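Local coordinates for protein restriction endonuclease Hpy99I (PDB 3GOX) that probably cleaves DNA as a type II restriction endonuclease of the beta-beta-alpha-Me (His-Me finger) kind, recognising a short pseudopalindromic target and binding zinc ions, at residues K85-E91 with T103-E109; Q23-I27 with L50-V56. The contacts are given in a common frame with arbitrary orientation. Numbering follows the deposited sequence.

Contact 1. Residues K85-E91 with T103-E109; sequences KNTDGFE and TRPSCRE. With ZN (zinc ion), chain E; nucleotides of chain D.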
loop_
_atom_site.group_PDB
_atom_site.type_symbol
_atom_site.label_atom_id
_atom_site.label_comp_id
_atom_site.label_asym_id
_atom_site.label_seq_id
_atom_site.Cartn_x
_atom_site.Cartn_y
_atom_site.Cartn_z
ATOM N N LYS A 85 -4.265 20.705 -13.693
ATOM C CA LYS A 85 -5.489 20.299 -14.376
ATOM C C LYS A 85 -6.691 20.521 -13.471
ATOM O O LYS A 85 -6.565 20.579 -12.255
ATOM C CB LYS A 85 -5.395 18.821 -14.773
ATOM C CG LYS A 85 -4.346 18.546 -15.819
ATOM C CD LYS A 85 -4.414 17.104 -16.343
ATOM C CE LYS A 85 -3.361 16.855 -17.421
ATOM N NZ LYS A 85 -3.621 15.590 -18.187
ATOM N N ASN A 86 -7.878 20.577 -14.066
ATOM C CA ASN A 86 -9.100 20.632 -13.273
ATOM C C ASN A 86 -9.265 19.348 -12.467
ATOM O O ASN A 86 -8.806 18.273 -12.888
ATOM C CB ASN A 86 -10.325 20.835 -14.160
ATOM C CG ASN A 86 -10.365 22.209 -14.803
ATOM O OD1 ASN A 86 -9.821 23.184 -14.272
ATOM N ND2 ASN A 86 -11.022 22.296 -15.952
ATOM N N THR A 87 -9.934 19.461 -11.315
ATOM C CA THR A 87 -10.196 18.306 -10.434
ATOM C C THR A 87 -10.805 17.119 -11.163
ATOM O O THR A 87 -10.443 15.977 -10.874
ATOM C CB THR A 87 -11.126 18.694 -9.274
ATOM O OG1 THR A 87 -10.513 19.747 -8.527
ATOM C CG2 THR A 87 -11.383 17.526 -8.346
ATOM N N ASP A 88 -11.697 17.393 -12.117
ATOM C CA ASP A 88 -12.327 16.301 -12.877
ATOM C C ASP A 88 -11.384 15.573 -13.846
ATOM O O ASP A 88 -11.799 14.577 -14.443
ATOM C CB ASP A 88 -13.631 16.745 -13.574
ATOM C CG ASP A 88 -13.418 17.646 -14.783
ATOM O OD1 ASP A 88 -12.277 17.987 -15.160
ATOM O OD2 ASP A 88 -14.447 18.043 -15.385
ATOM N N GLY A 89 -10.134 16.044 -13.981
ATOM C CA GLY A 89 -9.088 15.338 -14.729
ATOM C C GLY A 89 -8.448 14.196 -13.945
ATOM O O GLY A 89 -7.523 13.555 -14.443
ATOM N N PHE A 90 -8.925 13.968 -12.715
ATOM C CA PHE A 90 -8.441 12.922 -11.812
ATOM C C PHE A 90 -9.637 12.103 -11.342
ATOM O O PHE A 90 -10.702 12.662 -11.112
ATOM C CB PHE A 90 -7.772 13.537 -10.587
ATOM C CG PHE A 90 -6.599 14.435 -10.910
ATOM C CD1 PHE A 90 -5.312 13.970 -10.772
ATOM C CD2 PHE A 90 -6.787 15.740 -11.340
ATOM C CE1 PHE A 90 -4.230 14.789 -11.051
ATOM C CE2 PHE A 90 -5.708 16.546 -11.619
ATOM C CZ PHE A 90 -4.448 16.080 -11.483
ATOM N N GLU A 91 -9.439 10.800 -11.204
ATOM C CA GLU A 91 -10.483 9.854 -10.827
ATOM C C GLU A 91 -10.682 9.823 -9.313
ATOM O O GLU A 91 -9.703 9.672 -8.551
ATOM C CB GLU A 91 -10.075 8.469 -11.328
ATOM C CG GLU A 91 -11.080 7.365 -11.138
ATOM C CD GLU A 91 -10.575 6.061 -11.704
ATOM O OE1 GLU A 91 -9.645 5.466 -11.123
ATOM O OE2 GLU A 91 -11.136 5.608 -12.732
ATOM N N THR A 103 -9.169 12.077 -4.825
ATOM C CA THR A 103 -8.871 11.630 -6.173
ATOM C C THR A 103 -7.461 11.039 -6.219
ATOM O O THR A 103 -6.631 11.340 -5.363
ATOM C CB THR A 103 -9.001 12.787 -7.181
ATOM O OG1 THR A 103 -8.167 13.883 -6.781
ATOM C CG2 THR A 103 -10.446 13.278 -7.255
ATOM N N ARG A 104 -7.197 10.178 -7.198
ATOM C CA ARG A 104 -5.855 9.632 -7.382
ATOM C C ARG A 104 -4.879 10.786 -7.600
ATOM O O ARG A 104 -5.278 11.818 -8.142
ATOM C CB ARG A 104 -5.807 8.671 -8.579
ATOM C CG ARG A 104 -6.661 7.413 -8.484
ATOM C CD ARG A 104 -6.266 6.477 -9.579
ATOM N NE ARG A 104 -7.068 5.262 -9.658
ATOM C CZ ARG A 104 -6.823 4.110 -9.026
ATOM N NH1 ARG A 104 -5.831 3.996 -8.165
ATOM N NH2 ARG A 104 -7.619 3.077 -9.242
ATOM N N PRO A 105 -3.614 10.611 -7.208
ATOM C CA PRO A 105 -2.638 11.709 -7.414
ATOM C C PRO A 105 -2.213 11.869 -8.871
ATOM O O PRO A 105 -1.696 12.939 -9.226
ATOM C CB PRO A 105 -1.458 11.281 -6.553
ATOM C CG PRO A 105 -1.536 9.783 -6.516
ATOM C CD PRO A 105 -3.009 9.461 -6.520
ATOM N N SER A 106 -2.392 10.838 -9.698
ATOM C CA SER A 106 -2.068 10.871 -11.128
ATOM C C SER A 106 -3.338 11.090 -11.955
ATOM O O SER A 106 -4.374 10.469 -11.693
ATOM C CB SER A 106 -1.408 9.556 -11.557
ATOM O OG SER A 106 -0.437 9.127 -10.639
ATOM N N CYS A 107 -3.246 11.986 -12.934
ATOM C CA CYS A 107 -4.378 12.337 -13.783
ATOM C C CYS A 107 -4.793 11.161 -14.660
ATOM O O CYS A 107 -4.050 10.194 -14.838
ATOM C CB CYS A 107 -4.035 13.558 -14.653
ATOM S SG CYS A 107 -2.859 13.250 -15.987
ATOM N N ARG A 108 -5.984 11.260 -15.235
ATOM C CA ARG A 108 -6.501 10.190 -16.072
ATOM C C ARG A 108 -5.554 9.841 -17.217
ATOM O O ARG A 108 -5.418 8.671 -17.548
ATOM C CB ARG A 108 -7.892 10.533 -16.600
ATOM C CG ARG A 108 -8.951 10.676 -15.517
ATOM C CD ARG A 108 -10.294 11.083 -16.123
ATOM N NE ARG A 108 -11.167 11.741 -15.151
ATOM C CZ ARG A 108 -12.019 11.115 -14.335
ATOM N NH1 ARG A 108 -12.138 9.793 -14.366
ATOM N NH2 ARG A 108 -12.763 11.821 -13.476
ATOM N N GLU A 109 -4.916 10.825 -17.836
ATOM C CA GLU A 109 -3.981 10.547 -18.924
ATOM C C GLU A 109 -2.780 9.723 -18.438
ATOM O O GLU A 109 -2.392 8.756 -19.081
ATOM C CB GLU A 109 -3.520 11.835 -19.609
ATOM C CG GLU A 109 -4.623 12.515 -20.397
ATOM C CD GLU A 109 -5.253 11.594 -21.416
ATOM O OE1 GLU A 109 -4.510 11.051 -22.269
ATOM O OE2 GLU A 109 -6.490 11.398 -21.359
HETATM ZN ZN ZN E . -0.593 13.506 -15.415
ATOM P P DT D 5 -1.565 10.640 -2.594
ATOM O OP1 DT D 5 -0.285 11.295 -2.986
ATOM O OP2 DT D 5 -2.834 11.094 -3.199
ATOM O "O5'" DT D 5 -1.395 9.091 -2.910
ATOM C "C5'" DT D 5 -0.178 8.415 -2.613
ATOM C "C4'" DT D 5 -0.398 6.924 -2.699
ATOM O "O4'" DT D 5 -1.335 6.531 -1.689
ATOM C "C3'" DT D 5 -1.017 6.482 -4.022
ATOM O "O3'" DT D 5 0.038 6.077 -4.897
ATOM C "C2'" DT D 5 -1.930 5.324 -3.635
ATOM C "C1'" DT D 5 -1.953 5.332 -2.104
ATOM N N1 DT D 5 -3.266 5.287 -1.448
ATOM C C2 DT D 5 -3.480 4.284 -0.537
ATOM O O2 DT D 5 -2.665 3.403 -0.317
ATOM N N3 DT D 5 -4.686 4.348 0.112
ATOM C C4 DT D 5 -5.679 5.292 -0.061
ATOM O O4 DT D 5 -6.696 5.236 0.622
ATOM C C5 DT D 5 -5.402 6.300 -1.064
ATOM C C7 DT D 5 -6.425 7.359 -1.338
ATOM C C6 DT D 5 -4.226 6.243 -1.703
ATOM P P DG D 7 -1.327 0.682 -9.289
ATOM O OP1 DG D 7 -0.264 0.477 -10.303
ATOM O OP2 DG D 7 -2.316 1.771 -9.466
ATOM O "O5'" DG D 7 -2.135 -0.685 -9.154
ATOM C "C5'" DG D 7 -1.457 -1.872 -8.779
ATOM C "C4'" DG D 7 -2.445 -2.986 -8.521
ATOM O "O4'" DG D 7 -3.386 -2.550 -7.508
ATOM C "C3'" DG D 7 -3.306 -3.411 -9.708
ATOM O "O3'" DG D 7 -3.687 -4.776 -9.524
ATOM C "C2'" DG D 7 -4.513 -2.503 -9.575
ATOM C "C1'" DG D 7 -4.691 -2.427 -8.062
ATOM N N9 DG D 7 -5.277 -1.172 -7.586
ATOM C C8 DG D 7 -5.177 0.064 -8.188
ATOM N N7 DG D 7 -5.861 0.993 -7.574
ATOM C C5 DG D 7 -6.442 0.339 -6.496
ATOM C C6 DG D 7 -7.322 0.826 -5.489
ATOM O O6 DG D 7 -7.805 1.958 -5.366
ATOM N N1 DG D 7 -7.655 -0.169 -4.574
ATOM C C2 DG D 7 -7.219 -1.469 -4.628
ATOM N N2 DG D 7 -7.653 -2.275 -3.640
ATOM N N3 DG D 7 -6.421 -1.945 -5.575
ATOM C C4 DG D 7 -6.073 -0.993 -6.471
ATOM P P DC D 6 -0.266 5.775 -6.443
ATOM O OP1 DC D 6 1.010 5.974 -7.177
ATOM O OP2 DC D 6 -1.482 6.501 -6.872
ATOM O "O5'" DC D 6 -0.594 4.217 -6.466
ATOM C "C5'" DC D 6 0.398 3.261 -6.109
ATOM C "C4'" DC D 6 -0.260 1.951 -5.754
ATOM O "O4'" DC D 6 -1.021 2.092 -4.542
ATOM C "C3'" DC D 6 -1.277 1.479 -6.779
ATOM O "O3'" DC D 6 -0.599 0.836 -7.865
ATOM C "C2'" DC D 6 -2.132 0.529 -5.962
ATOM C "C1'" DC D 6 -2.063 1.121 -4.543
ATOM N N1 DC D 6 -3.291 1.781 -4.070
ATOM C C2 DC D 6 -3.816 1.410 -2.827
ATOM O O2 DC D 6 -3.203 0.573 -2.147
ATOM N N3 DC D 6 -4.964 1.980 -2.396
ATOM C C4 DC D 6 -5.577 2.901 -3.145
ATOM N N4 DC D 6 -6.713 3.428 -2.679
ATOM C C5 DC D 6 -5.051 3.316 -4.407
ATOM C C6 DC D 6 -3.919 2.734 -4.827
HETATM O O HOH W 1 -6.362 13.825 -17.368
HETATM O O HOH W 2 -6.953 9.669 -12.298
HETATM O O HOH W 3 -8.956 2.980 -11.922
#
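Arg104 links the two segments to the DNA through an extended side chain: chi1 is m, chi2 and chi3 are t, and chi4 of -90° turns the guanidinium so that Glu91 OE1 and N7 of DG7 of chain D both lie near its plane, at the edge. Its NE donates to Glu91 OE1 at 3.0 Å with an N-H...O angle of 170°, in a salt bridge, while NH1 and NH2 of Arg104 hydrogen-bond N7 of DG7 at 3.1 and 3.2 Å, consistent with a part in target recognition. Glu91 is extended too (chi1 and chi2 t), so that its carboxylate returns to the other segment although its CA-to-CB bond points away. Water 3 joins Glu91 OE1 to Arg104 NH2, and the backbones are tied by Arg104 N to Glu91 O, 2.9 Å.

Arg108, extended through chi2 and chi3 (t), lays its guanidinium along 88-91, with one face over Phe90 O and Glu91 CA: NE and NH2 donate to Asp88 O at 3.0 and 3.1 Å, and Arg108 N binds Gly89 O at 2.9 Å. The ring of Phe90, chi1 m, lies against 104-107, where Cys107 CB sits over one face, 4.1 Å from the centroid and 23° off the normal. Cys107 adopts chi1 p and places SG 2.4 Å from ZN; the extended Lys85 brings NZ within 3.3 Å of that sulfur. Cys107 is also the N-cap residue of helix 108-115. Cys78, Cys81 and Cys110 complete the ion's shell, giving a Cys4 zinc site of two CxxC pairs in the His-Me finger beta4-alpha2 region.

Contact 2. Residues Q23-I27 with L50-V56; sequences QLGNI and LNELKRV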
loop_
_atom_site.group_PDB
_atom_site.type_symbol
_atom_site.label_atom_id
_atom_site.label_comp_id
_atom_site.label_asym_id
_atom_site.label_seq_id
_atom_site.Cartn_x
_atom_site.Cartn_y
_atom_site.Cartn_z
ATOM N N GLN A 23 2.887 27.232 -25.050
ATOM C CA GLN A 23 3.859 26.206 -25.425
ATOM C C GLN A 23 5.272 26.755 -25.416
ATOM O O GLN A 23 5.564 27.773 -26.052
ATOM C CB GLN A 23 3.554 25.677 -26.831
ATOM C CG GLN A 23 4.314 24.392 -27.205
ATOM C CD GLN A 23 3.649 23.116 -26.717
ATOM O OE1 GLN A 23 2.433 23.070 -26.496
ATOM N NE2 GLN A 23 4.449 22.044 -26.595
ATOM N N LEU A 24 6.156 26.050 -24.730
ATOM C CA LEU A 24 7.572 26.388 -24.682
ATOM C C LEU A 24 8.365 25.172 -25.147
ATOM O O LEU A 24 8.778 24.339 -24.343
ATOM C CB LEU A 24 7.967 26.808 -23.263
ATOM C CG LEU A 24 7.231 28.018 -22.689
ATOM C CD1 LEU A 24 7.424 28.160 -21.170
ATOM C CD2 LEU A 24 7.599 29.317 -23.408
ATOM N N GLY A 25 8.554 25.065 -26.458
ATOM C CA GLY A 25 9.222 23.904 -27.042
ATOM C C GLY A 25 8.443 22.635 -26.726
ATOM O O GLY A 25 7.293 22.492 -27.154
ATOM N N ASN A 26 9.059 21.746 -25.944
ATOM C CA ASN A 26 8.438 20.476 -25.536
ATOM C C ASN A 26 7.423 20.633 -24.428
ATOM O O ASN A 26 6.683 19.686 -24.135
ATOM C CB ASN A 26 9.490 19.484 -25.012
ATOM C CG ASN A 26 10.483 19.073 -26.055
ATOM O OD1 ASN A 26 10.141 18.864 -27.217
ATOM N ND2 ASN A 26 11.742 18.914 -25.630
ATOM N N ILE A 27 7.391 21.811 -23.802
ATOM C CA ILE A 27 6.602 22.037 -22.592
ATOM C C ILE A 27 5.217 22.564 -22.941
ATOM O O ILE A 27 5.092 23.654 -23.489
ATOM C CB ILE A 27 7.297 23.054 -21.684
ATOM C CG1 ILE A 27 8.718 22.588 -21.360
ATOM C CG2 ILE A 27 6.482 23.290 -20.423
ATOM C CD1 ILE A 27 8.826 21.239 -20.690
ATOM N N LEU A 50 8.836 16.759 -17.045
ATOM C CA LEU A 50 9.824 16.305 -18.016
ATOM C C LEU A 50 11.262 16.465 -17.513
ATOM O O LEU A 50 12.203 16.040 -18.176
ATOM C CB LEU A 50 9.615 17.025 -19.351
ATOM C CG LEU A 50 8.290 16.653 -20.040
ATOM C CD1 LEU A 50 8.251 17.263 -21.439
ATOM C CD2 LEU A 50 8.027 15.143 -20.091
ATOM N N ASN A 51 11.418 17.080 -16.336
ATOM C CA ASN A 51 12.732 17.315 -15.729
ATOM C C ASN A 51 13.612 18.130 -16.662
ATOM O O ASN A 51 14.784 17.806 -16.841
ATOM C CB ASN A 51 13.446 16.010 -15.337
ATOM C CG ASN A 51 14.524 16.221 -14.281
ATOM O OD1 ASN A 51 14.379 17.056 -13.382
ATOM N ND2 ASN A 51 15.605 15.453 -14.377
ATOM N N GLU A 52 13.020 19.155 -17.265
ATOM C CA GLU A 52 13.673 19.968 -18.288
ATOM C C GLU A 52 13.875 21.379 -17.738
ATOM O O GLU A 52 12.921 21.999 -17.293
ATOM C CB GLU A 52 12.800 20.012 -19.542
ATOM C CG GLU A 52 13.487 20.608 -20.724
ATOM C CD GLU A 52 12.726 20.404 -22.031
ATOM O OE1 GLU A 52 12.076 19.349 -22.225
ATOM O OE2 GLU A 52 12.811 21.317 -22.872
ATOM N N LEU A 53 15.122 21.858 -17.770
ATOM C CA LEU A 53 15.470 23.188 -17.274
ATOM C C LEU A 53 15.544 24.096 -18.490
ATOM O O LEU A 53 16.328 23.844 -19.412
ATOM C CB LEU A 53 16.828 23.152 -16.529
ATOM C CG LEU A 53 16.871 23.675 -15.082
ATOM C CD1 LEU A 53 18.274 23.591 -14.484
ATOM C CD2 LEU A 53 16.360 25.072 -14.987
ATOM N N LYS A 54 14.711 25.138 -18.513
ATOM C CA LYS A 54 14.601 26.019 -19.671
ATOM C C LYS A 54 14.689 27.474 -19.261
ATOM O O LYS A 54 14.202 27.852 -18.197
ATOM C CB LYS A 54 13.256 25.806 -20.359
ATOM C CG LYS A 54 13.171 24.502 -21.148
ATOM C CD LYS A 54 11.801 24.303 -21.754
ATOM C CE LYS A 54 11.569 25.214 -22.946
ATOM N NZ LYS A 54 12.298 24.795 -24.182
ATOM N N ARG A 55 15.292 28.286 -20.131
ATOM C CA ARG A 55 15.259 29.742 -19.989
ATOM C C ARG A 55 13.943 30.292 -20.536
ATOM O O ARG A 55 13.619 30.072 -21.712
ATOM C CB ARG A 55 16.429 30.414 -20.723
ATOM C CG ARG A 55 16.470 31.899 -20.454
ATOM C CD ARG A 55 17.757 32.553 -20.903
ATOM N NE ARG A 55 18.927 32.175 -20.100
ATOM C CZ ARG A 55 19.127 32.487 -18.812
ATOM N NH1 ARG A 55 18.223 33.167 -18.106
ATOM N NH2 ARG A 55 20.246 32.091 -18.214
ATOM N N VAL A 56 13.203 31.022 -19.700
ATOM C CA VAL A 56 11.858 31.485 -20.053
ATOM C C VAL A 56 11.679 32.954 -19.679
ATOM O O VAL A 56 11.990 33.352 -18.565
ATOM C CB VAL A 56 10.753 30.655 -19.341
ATOM C CG1 VAL A 56 9.384 31.071 -19.872
ATOM C CG2 VAL A 56 10.978 29.127 -19.538
HETATM O O HOH W 4 11.750 22.193 -24.988
#
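Leu50, its CA-to-CB bond toward 23-27, places CD1 4.1 Å from Ile27 CD1 and 3.9 Å from Asn26 O. Asn51 then points away, its phi/psi of 58/43° belonging to a G1 beta bulge in which Asn51 and Glu52 together face Phe47. At Glu52 the chain enters strand 52-57, and the side chain offers OE1 to Asn26 ND2 in a weak hydrogen bond of 3.4 Å. Water 4 adds a second link, bound by Glu52 OE2 at 2.5 Å, Asn26 N at 2.9 Å and Lys54 NZ at 2.8 Å.

The strand lies at one edge of the five-stranded antiparallel sheet in the SH3-family region, and the facing loop, between strands 17-20 and 32-39, makes a type II' turn from Leu24 to Ile27. Backbone bonds of 2.9 Å from Leu24 N to Ile27 O and from Ile27 N to Leu24 O close it; Gly25 holds its second position, where the positive phi of 61° favours glycine.

Lys54 curls (chi3 and chi4 p) over this turn: its CE approaches Leu24 O to 3.2 Å, and its CD meets Ile27 CG1 at 3.5 Å. Last comes Val56, buried, whose CG1 packs on Leu24 CD1 at 3.7 Å.

How the contacts relate
Contact 2 comes first in the chain, in the SH3-like region, and contact 1 follows in the His-Me finger beta4-alpha2 region. Their centres are 22 Å apart and their nearest atoms about 12 Å, so they do not touch. Contact 2 joins a turn to edge strand 52-57 of the five-stranded sheet, whereas contact 1 runs from strand 84-86, in a separate two-stranded sheet, to the start of helix 108-115. The zinc ion is bound within contact 1 by Cys107, and the Leu50 side chain of contact 2 comes to about 10 Å of it. The zinc-bound element thus meets DNA directly, while the nearest atom of contact 2 is about 17 Å from the bound nucleic acid.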